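Local coordinates for hypothetical protein MTH1187 (Methanothermobacter thermautotrophicus, PDB 1LXN) that is of unknown function but belongs to the UPF0045 family, whose members probably bind thiamine, and assembles as a homotetramer, at residues 4-9 / 74-79; 30-35 / 50-55; 23-28 / 58-63. One frame throughout, in Å; residues are numbered along the deposited sequence.

Interaction 1: 4-9 / 74-79; sequences AELTVI and TTLKID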
loop_
_atom_site.group_PDB
_atom_site.type_symbol
_atom_site.label_atom_id
_atom_site.label_comp_id
_atom_site.label_asym_id
_atom_site.label_seq_id
_atom_site.Cartn_x
_atom_site.Cartn_y
_atom_site.Cartn_z
ATOM N N ALA A 4 3.759 -0.173 -6.331
ATOM C CA ALA A 4 4.279 0.027 -4.992
ATOM C C ALA A 4 3.663 -0.938 -3.999
ATOM O O ALA A 4 2.720 -1.662 -4.315
ATOM C CB ALA A 4 4.002 1.469 -4.547
ATOM N N GLU A 5 4.214 -0.938 -2.794
ATOM C CA GLU A 5 3.709 -1.763 -1.713
ATOM C C GLU A 5 3.689 -0.914 -0.456
ATOM O O GLU A 5 4.644 -0.192 -0.164
ATOM C CB GLU A 5 4.583 -2.996 -1.479
ATOM C CG GLU A 5 4.101 -3.811 -0.294
ATOM C CD GLU A 5 4.745 -5.177 -0.207
ATOM O OE1 GLU A 5 4.396 -5.929 0.727
ATOM O OE2 GLU A 5 5.595 -5.499 -1.066
ATOM N N LEU A 6 2.600 -1.014 0.294
ATOM C CA LEU A 6 2.446 -0.237 1.511
ATOM C C LEU A 6 2.065 -1.096 2.706
ATOM O O LEU A 6 1.179 -1.945 2.611
ATOM C CB LEU A 6 1.364 0.822 1.302
ATOM C CG LEU A 6 0.937 1.578 2.560
ATOM C CD1 LEU A 6 2.050 2.532 3.000
ATOM C CD2 LEU A 6 -0.354 2.334 2.269
ATOM N N THR A 7 2.744 -0.874 3.827
ATOM C CA THR A 7 2.426 -1.589 5.053
ATOM C C THR A 7 2.356 -0.527 6.145
ATOM O O THR A 7 3.310 0.226 6.354
ATOM C CB THR A 7 3.505 -2.632 5.442
ATOM O OG1 THR A 7 4.632 -1.958 6.013
ATOM C CG2 THR A 7 3.971 -3.415 4.216
ATOM N N VAL A 8 1.206 -0.438 6.802
ATOM C CA VAL A 8 1.009 0.512 7.886
ATOM C C VAL A 8 0.874 -0.368 9.119
ATOM O O VAL A 8 -0.081 -1.129 9.238
ATOM C CB VAL A 8 -0.278 1.337 7.690
ATOM C CG1 VAL A 8 -0.393 2.391 8.786
ATOM C CG2 VAL A 8 -0.270 1.997 6.318
ATOM N N ILE A 9 1.837 -0.275 10.028
ATOM C CA ILE A 9 1.831 -1.112 11.218
ATOM C C ILE A 9 1.749 -0.316 12.516
ATOM O O ILE A 9 2.684 0.381 12.888
ATOM C CB ILE A 9 3.105 -1.996 11.265
ATOM C CG1 ILE A 9 3.277 -2.736 9.932
ATOM C CG2 ILE A 9 3.011 -2.993 12.410
ATOM C CD1 ILE A 9 4.539 -3.588 9.845
ATOM N N THR A 74 5.210 2.994 9.223
ATOM C CA THR A 74 4.807 2.808 7.839
ATOM C C THR A 74 5.960 2.608 6.869
ATOM O O THR A 74 6.981 3.307 6.920
ATOM C CB THR A 74 3.941 3.997 7.376
ATOM O OG1 THR A 74 2.719 3.992 8.117
ATOM C CG2 THR A 74 3.624 3.908 5.892
ATOM N N THR A 75 5.775 1.643 5.979
ATOM C CA THR A 75 6.773 1.313 4.979
ATOM C C THR A 75 6.160 1.425 3.584
ATOM O O THR A 75 5.045 0.962 3.337
ATOM C CB THR A 75 7.307 -0.126 5.194
ATOM O OG1 THR A 75 7.974 -0.201 6.462
ATOM C CG2 THR A 75 8.285 -0.509 4.094
ATOM N N LEU A 76 6.896 2.058 2.683
ATOM C CA LEU A 76 6.449 2.226 1.313
ATOM C C LEU A 76 7.593 1.891 0.370
ATOM O O LEU A 76 8.696 2.413 0.514
ATOM C CB LEU A 76 6.005 3.670 1.071
ATOM C CG LEU A 76 5.636 4.029 -0.372
ATOM C CD1 LEU A 76 4.360 3.307 -0.772
ATOM C CD2 LEU A 76 5.461 5.541 -0.502
ATOM N N LYS A 77 7.332 0.997 -0.576
ATOM C CA LYS A 77 8.319 0.621 -1.576
ATOM C C LYS A 77 7.735 1.074 -2.900
ATOM O O LYS A 77 6.586 0.766 -3.211
ATOM C CB LYS A 77 8.529 -0.894 -1.631
ATOM C CG LYS A 77 9.104 -1.524 -0.380
ATOM C CD LYS A 77 9.500 -2.984 -0.641
ATOM C CE LYS A 77 8.353 -3.793 -1.255
ATOM N NZ LYS A 77 8.720 -5.216 -1.542
ATOM N N ILE A 78 8.520 1.809 -3.675
ATOM C CA ILE A 78 8.069 2.294 -4.966
ATOM C C ILE A 78 8.958 1.776 -6.092
ATOM O O ILE A 78 10.187 1.897 -6.040
ATOM C CB ILE A 78 8.085 3.843 -5.031
ATOM C CG1 ILE A 78 7.280 4.438 -3.876
ATOM C CG2 ILE A 78 7.508 4.308 -6.362
ATOM C CD1 ILE A 78 7.310 5.955 -3.837
ATOM N N ASP A 79 8.333 1.185 -7.101
ATOM C CA ASP A 79 9.056 0.696 -8.268
ATOM C C ASP A 79 8.537 1.571 -9.407
ATOM O O ASP A 79 7.454 1.348 -9.930
ATOM C CB ASP A 79 8.733 -0.776 -8.539
ATOM C CG ASP A 79 9.525 -1.342 -9.718
ATOM O OD1 ASP A 79 9.255 -2.488 -10.124
ATOM O OD2 ASP A 79 10.423 -0.643 -10.239
HETATM O O HOH W 1 5.681 -0.901 8.263
#
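Glu5 sets CG anti to its backbone N (chi1 176°) and runs on extended, while Lys77 turns CG to the side of its own backbone N and bends at chi3, so that the two chains lie side by side and point the same way. They bridge an antiparallel strand pair: 2-10 and 72-79 are the first and last strands of a ferredoxin-like beta-alpha-beta-beta-alpha-beta fold, and 72-79 is an outermost strand of the sheet within this chain. Glu5, Thr7, Thr75 and Lys77 share one face. The salt bridge between Glu5 OE2 and Lys77 NZ is 3.2 Å long, and as a hydrogen bond it is weak. Beneath it Glu5 and Lys77 form a hydrogen-bonded pair, with Glu5 N 3.0 Å from Lys77 O and Lys77 N returning a bond to Glu5 O. Thr7 and Thr75 form the next such pair, where Thr75 N meets Thr7 O at 2.9 Å in an almost straight bond (170°). Thr7 keeps OG1 in the crowded position between its backbone N and carbonyl carbon (chi1 77°), and this brings OG1 to 3.3 Å from Thr75 CB. One water joins the two hydroxyls, lying 2.7 Å from Thr7 OG1 and 3.0 Å from Thr75 OG1. The opposite face carries Ala4, Leu6, Val8, Thr74, Leu76 and Ile78, and is covered by helix 50-66. There Leu76 CD1 comes near Leu6 CB, its partner in a non-hydrogen-bonded pair, and diagonally near Ala4 CB. Leu6 and Thr74 cross obliquely, and Val8 lies alongside Thr74. The Thr74 hydroxyl is hydrogen-bonded to His61 of the covering helix, while its methyl group, CG2, rests 3.6 Å from Leu6 CD1.

Interaction 2: 30-35 / 50-55; sequences KKLNVR and LDELME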
loop_
_atom_site.group_PDB
_atom_site.type_symbol
_atom_site.label_atom_id
_atom_site.label_comp_id
_atom_site.label_asym_id
_atom_site.label_seq_id
_atom_site.Cartn_x
_atom_site.Cartn_y
_atom_site.Cartn_z
ATOM N N LYS A 30 -8.781 3.479 -0.555
ATOM C CA LYS A 30 -9.856 3.328 -1.530
ATOM C C LYS A 30 -10.465 4.636 -2.025
ATOM O O LYS A 30 -11.089 4.663 -3.085
ATOM C CB LYS A 30 -10.974 2.460 -0.939
ATOM C CG LYS A 30 -10.559 1.037 -0.629
ATOM C CD LYS A 30 -11.647 0.280 0.134
ATOM C CE LYS A 30 -12.927 0.138 -0.677
ATOM N NZ LYS A 30 -13.975 -0.626 0.071
ATOM N N LYS A 31 -10.300 5.709 -1.259
ATOM C CA LYS A 31 -10.870 6.996 -1.637
ATOM C C LYS A 31 -10.050 7.765 -2.668
ATOM O O LYS A 31 -10.546 8.725 -3.260
ATOM C CB LYS A 31 -11.069 7.868 -0.396
ATOM C CG LYS A 31 -11.905 7.213 0.691
ATOM C CD LYS A 31 -12.199 8.198 1.809
ATOM C CE LYS A 31 -12.892 7.517 2.983
ATOM N NZ LYS A 31 -13.959 6.596 2.509
ATOM N N LEU A 32 -8.801 7.357 -2.877
ATOM C CA LEU A 32 -7.938 8.028 -3.844
ATOM C C LEU A 32 -7.981 7.299 -5.175
ATOM O O LEU A 32 -8.476 6.179 -5.258
ATOM C CB LEU A 32 -6.492 8.108 -3.330
ATOM C CG LEU A 32 -6.194 9.135 -2.222
ATOM C CD1 LEU A 32 -6.595 10.533 -2.699
ATOM C CD2 LEU A 32 -6.948 8.789 -0.952
ATOM N N ASN A 33 -7.458 7.928 -6.219
ATOM C CA ASN A 33 -7.479 7.312 -7.535
ATOM C C ASN A 33 -6.339 6.325 -7.774
ATOM O O ASN A 33 -5.521 6.508 -8.671
ATOM C CB ASN A 33 -7.472 8.392 -8.616
ATOM C CG ASN A 33 -7.790 7.835 -9.987
ATOM O OD1 ASN A 33 -8.717 7.033 -10.141
ATOM N ND2 ASN A 33 -7.031 8.258 -10.997
ATOM N N VAL A 34 -6.290 5.274 -6.960
ATOM C CA VAL A 34 -5.265 4.245 -7.098
ATOM C C VAL A 34 -5.912 2.865 -7.095
ATOM O O VAL A 34 -7.027 2.693 -6.603
ATOM C CB VAL A 34 -4.249 4.279 -5.928
ATOM C CG1 VAL A 34 -3.578 5.644 -5.848
ATOM C CG2 VAL A 34 -4.956 3.939 -4.612
ATOM N N ARG A 35 -5.222 1.885 -7.663
ATOM C CA ARG A 35 -5.725 0.519 -7.650
ATOM C C ARG A 35 -4.920 -0.170 -6.558
ATOM O O ARG A 35 -3.758 0.160 -6.340
ATOM C CB ARG A 35 -5.488 -0.168 -8.994
ATOM C CG ARG A 35 -6.408 0.309 -10.106
ATOM C CD ARG A 35 -5.999 -0.276 -11.452
ATOM N NE ARG A 35 -6.909 0.124 -12.524
ATOM C CZ ARG A 35 -6.668 -0.062 -13.818
ATOM N NH1 ARG A 35 -5.537 -0.642 -14.208
ATOM N NH2 ARG A 35 -7.554 0.333 -14.726
ATOM N N LEU A 50 3.072 10.102 -8.993
ATOM C CA LEU A 50 3.580 10.122 -7.631
ATOM C C LEU A 50 2.716 10.888 -6.652
ATOM O O LEU A 50 2.628 10.505 -5.485
ATOM C CB LEU A 50 5.008 10.675 -7.615
ATOM C CG LEU A 50 6.021 9.690 -8.197
ATOM C CD1 LEU A 50 7.361 10.376 -8.439
ATOM C CD2 LEU A 50 6.163 8.513 -7.235
ATOM N N ASP A 51 2.079 11.963 -7.115
ATOM C CA ASP A 51 1.214 12.752 -6.245
ATOM C C ASP A 51 0.075 11.907 -5.658
ATOM O O ASP A 51 -0.114 11.903 -4.445
ATOM C CB ASP A 51 0.631 13.964 -6.992
ATOM C CG ASP A 51 1.623 15.125 -7.106
ATOM O OD1 ASP A 51 2.589 15.181 -6.314
ATOM O OD2 ASP A 51 1.426 16.000 -7.977
ATOM N N GLU A 52 -0.673 11.195 -6.504
ATOM C CA GLU A 52 -1.782 10.362 -6.023
ATOM C C GLU A 52 -1.294 9.327 -5.024
ATOM O O GLU A 52 -1.903 9.131 -3.967
ATOM C CB GLU A 52 -2.478 9.615 -7.167
ATOM C CG GLU A 52 -3.537 10.400 -7.900
ATOM C CD GLU A 52 -4.620 10.967 -6.992
ATOM O OE1 GLU A 52 -5.454 10.198 -6.452
ATOM O OE2 GLU A 52 -4.627 12.202 -6.829
ATOM N N LEU A 53 -0.205 8.647 -5.376
ATOM C CA LEU A 53 0.365 7.634 -4.504
ATOM C C LEU A 53 0.688 8.212 -3.123
ATOM O O LEU A 53 0.277 7.646 -2.108
ATOM C CB LEU A 53 1.624 7.034 -5.136
ATOM C CG LEU A 53 2.323 5.929 -4.336
ATOM C CD1 LEU A 53 1.346 4.808 -4.001
ATOM C CD2 LEU A 53 3.482 5.385 -5.156
HETATM N N MSE A 54 1.408 9.330 -3.078
HETATM C CA MSE A 54 1.759 9.942 -1.797
HETATM C C MSE A 54 0.498 10.325 -1.014
HETATM O O MSE A 54 0.442 10.163 0.204
HETATM C CB MSE A 54 2.632 11.189 -1.993
HETATM C CG MSE A 54 3.973 10.955 -2.694
HETATM SE SE MSE A 54 4.952 9.416 -2.026
HETATM C CE MSE A 54 4.763 8.270 -3.571
ATOM N N GLU A 55 -0.510 10.846 -1.706
ATOM C CA GLU A 55 -1.747 11.217 -1.033
ATOM C C GLU A 55 -2.431 9.959 -0.481
ATOM O O GLU A 55 -2.991 9.986 0.611
ATOM C CB GLU A 55 -2.697 11.951 -1.987
ATOM C CG GLU A 55 -2.229 13.345 -2.415
ATOM C CD GLU A 55 -2.014 14.292 -1.239
ATOM O OE1 GLU A 55 -2.929 14.428 -0.392
ATOM O OE2 GLU A 55 -0.926 14.907 -1.163
#
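Segment 30-35 is an irregular link from helix 19-29 to strand 35-39, and it meets the first turns of helix 50-66 with the CA atoms of Asn33 and Glu52 6.6 Å apart. Asn33 is the centre of an inverse gamma turn, closed by a weak bond from Val34 N to Leu32 O. The backbone N-H of Asn33 is the donor to the helix: it meets Glu52 OE1 at 3.0 Å, nearly along the C-O axis, with 150° at the hydrogen. Glu52 reaches the turn because CG stands beside its backbone N and the chain then bends at chi2. The same OE1 lies 3.5 Å from Asn33 CB and 3.9 Å from Leu32 CB. The side chains of Leu32 and Glu52 cross obliquely, and Leu32 CD1 lies 4.2 Å from Glu55 CB; the acid end of Glu55 pairs with Lys58. Val34 CG1 sits 4.3 Å from Glu52 CB. An alanine at Glu52 would remove the acceptor for Asn33 N and would probably loosen the link between turn and helix. Because the donor is a main-chain N-H, the bond probably depends more on the conformation of the turn than on the side chain of Asn33.

Interaction 3: 23-28 / 58-63; sequences AAAVEA and KAAHEA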
loop_
_atom_site.group_PDB
_atom_site.type_symbol
_atom_site.label_atom_id
_atom_site.label_comp_id
_atom_site.label_asym_id
_atom_site.label_seq_id
_atom_site.Cartn_x
_atom_site.Cartn_y
_atom_site.Cartn_z
ATOM N N ALA A 23 -7.487 -2.714 7.773
ATOM C CA ALA A 23 -8.698 -2.479 6.997
ATOM C C ALA A 23 -8.980 -0.974 6.987
ATOM O O ALA A 23 -9.386 -0.428 5.972
ATOM C CB ALA A 23 -9.884 -3.238 7.596
ATOM N N ALA A 24 -8.763 -0.301 8.115
ATOM C CA ALA A 24 -8.992 1.145 8.161
ATOM C C ALA A 24 -8.015 1.863 7.214
ATOM O O ALA A 24 -8.379 2.838 6.558
ATOM C CB ALA A 24 -8.820 1.673 9.579
ATOM N N ALA A 25 -6.774 1.390 7.155
ATOM C CA ALA A 25 -5.788 1.997 6.266
ATOM C C ALA A 25 -6.233 1.823 4.819
ATOM O O ALA A 25 -6.181 2.765 4.030
ATOM C CB ALA A 25 -4.418 1.356 6.467
ATOM N N VAL A 26 -6.682 0.617 4.475
ATOM C CA VAL A 26 -7.119 0.336 3.113
ATOM C C VAL A 26 -8.369 1.133 2.759
ATOM O O VAL A 26 -8.510 1.626 1.635
ATOM C CB VAL A 26 -7.400 -1.174 2.919
ATOM C CG1 VAL A 26 -7.945 -1.433 1.513
ATOM C CG2 VAL A 26 -6.110 -1.974 3.147
ATOM N N GLU A 27 -9.273 1.263 3.724
ATOM C CA GLU A 27 -10.505 2.003 3.510
ATOM C C GLU A 27 -10.164 3.444 3.123
ATOM O O GLU A 27 -10.844 4.051 2.293
ATOM C CB GLU A 27 -11.351 1.996 4.784
ATOM C CG GLU A 27 -12.843 2.138 4.538
ATOM C CD GLU A 27 -13.521 0.800 4.259
ATOM O OE1 GLU A 27 -13.605 -0.031 5.198
ATOM O OE2 GLU A 27 -13.962 0.577 3.107
ATOM N N ALA A 28 -9.108 3.987 3.724
ATOM C CA ALA A 28 -8.690 5.353 3.419
ATOM C C ALA A 28 -8.073 5.414 2.022
ATOM O O ALA A 28 -8.270 6.385 1.294
ATOM C CB ALA A 28 -7.693 5.846 4.462
ATOM N N LYS A 58 -0.399 8.865 2.624
ATOM C CA LYS A 58 -0.641 9.735 3.773
ATOM C C LYS A 58 -2.005 9.415 4.366
ATOM O O LYS A 58 -2.159 9.331 5.582
ATOM C CB LYS A 58 -0.606 11.216 3.374
ATOM C CG LYS A 58 0.792 11.799 3.239
ATOM C CD LYS A 58 0.764 13.288 2.906
ATOM C CE LYS A 58 0.167 13.543 1.529
ATOM N NZ LYS A 58 0.267 14.977 1.119
ATOM N N ALA A 59 -2.993 9.228 3.501
ATOM C CA ALA A 59 -4.342 8.917 3.951
ATOM C C ALA A 59 -4.388 7.616 4.756
ATOM O O ALA A 59 -5.032 7.551 5.807
ATOM C CB ALA A 59 -5.282 8.827 2.757
ATOM N N ALA A 60 -3.704 6.585 4.263
ATOM C CA ALA A 60 -3.690 5.296 4.941
ATOM C C ALA A 60 -3.024 5.432 6.303
ATOM O O ALA A 60 -3.541 4.942 7.306
ATOM C CB ALA A 60 -2.965 4.258 4.090
ATOM N N HIS A 61 -1.881 6.112 6.328
ATOM C CA HIS A 61 -1.133 6.343 7.558
ATOM C C HIS A 61 -1.998 7.066 8.603
ATOM O O HIS A 61 -2.073 6.643 9.760
ATOM C CB HIS A 61 0.112 7.182 7.250
ATOM C CG HIS A 61 0.992 7.434 8.439
ATOM N ND1 HIS A 61 1.984 6.560 8.830
ATOM C CD2 HIS A 61 1.045 8.477 9.304
ATOM C CE1 HIS A 61 2.615 7.056 9.882
ATOM N NE2 HIS A 61 2.064 8.217 10.188
ATOM N N GLU A 62 -2.645 8.152 8.184
ATOM C CA GLU A 62 -3.492 8.954 9.071
ATOM C C GLU A 62 -4.688 8.175 9.608
ATOM O O GLU A 62 -5.089 8.376 10.748
ATOM C CB GLU A 62 -4.014 10.195 8.334
ATOM C CG GLU A 62 -2.943 11.004 7.618
ATOM C CD GLU A 62 -2.316 12.080 8.483
ATOM O OE1 GLU A 62 -2.235 11.892 9.719
ATOM O OE2 GLU A 62 -1.891 13.114 7.914
ATOM N N ALA A 63 -5.261 7.302 8.784
ATOM C CA ALA A 63 -6.418 6.519 9.203
ATOM C C ALA A 63 -6.081 5.622 10.389
ATOM O O ALA A 63 -6.916 5.399 11.259
ATOM C CB ALA A 63 -6.944 5.675 8.036
#
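Ala28 and Ala63 meet tip to tip, CB to CB at 3.7 Å, at the more open side of an alanine-lined interface between two helices. Ala28 CB also lies 3.4 Å from the backbone oxygen, O, of Ala59, so this methyl is pressed against main chain as well as side chain. The pattern recurs from the other helix: Ala63 CB comes 3.5 Å from Ala24 O, and Ala60 CB stands equally close to Ala25 O. Deeper in the interface, Ala25 CB and Ala60 CB are 4.0 Å apart, and the CA atoms of these two buried residues approach to 4.1 Å. With no side chain larger than a methyl at the contact points, the helix axes close to 7.5 Å, a tight distance for a helix pair. They run roughly antiparallel, at 144° between their directions. The side chains that meet are all methyls, and they hold by van der Waals contact; the charged ends nearby turn to partners on their own sides, Glu27 to Lys30 and Lys58 to Glu55. Helices 19-29 and 50-66 are the two crossover helices of the ferredoxin-like fold, packed beside each other over strand 2-10, where Leu6 and Val8 lie under Ala60.

How the interactions relate
Helix 50-66 joins all three contacts: its beginning enters interaction 2, its later turns enter interaction 3, and it lies over the strands of interaction 1. The centres of interactions 1 and 2 are about 13 Å apart, and CE of Met54, a selenomethionine, bridges them, 3.5 Å from Ile78 CD1. Interactions 1 and 3, about 12 Å between centres, meet through a probable hydrogen bond of 2.8 Å between Thr74 OG1 and His61 ND1 and through Leu6 CD2 against Ala60 CB at 3.7 Å. Leu32 CD2, 4.1 Å from Ala59 CB, links interactions 2 and 3. Along the chain, interaction 2 nests inside interaction 3, and interaction 3 inside interaction 1.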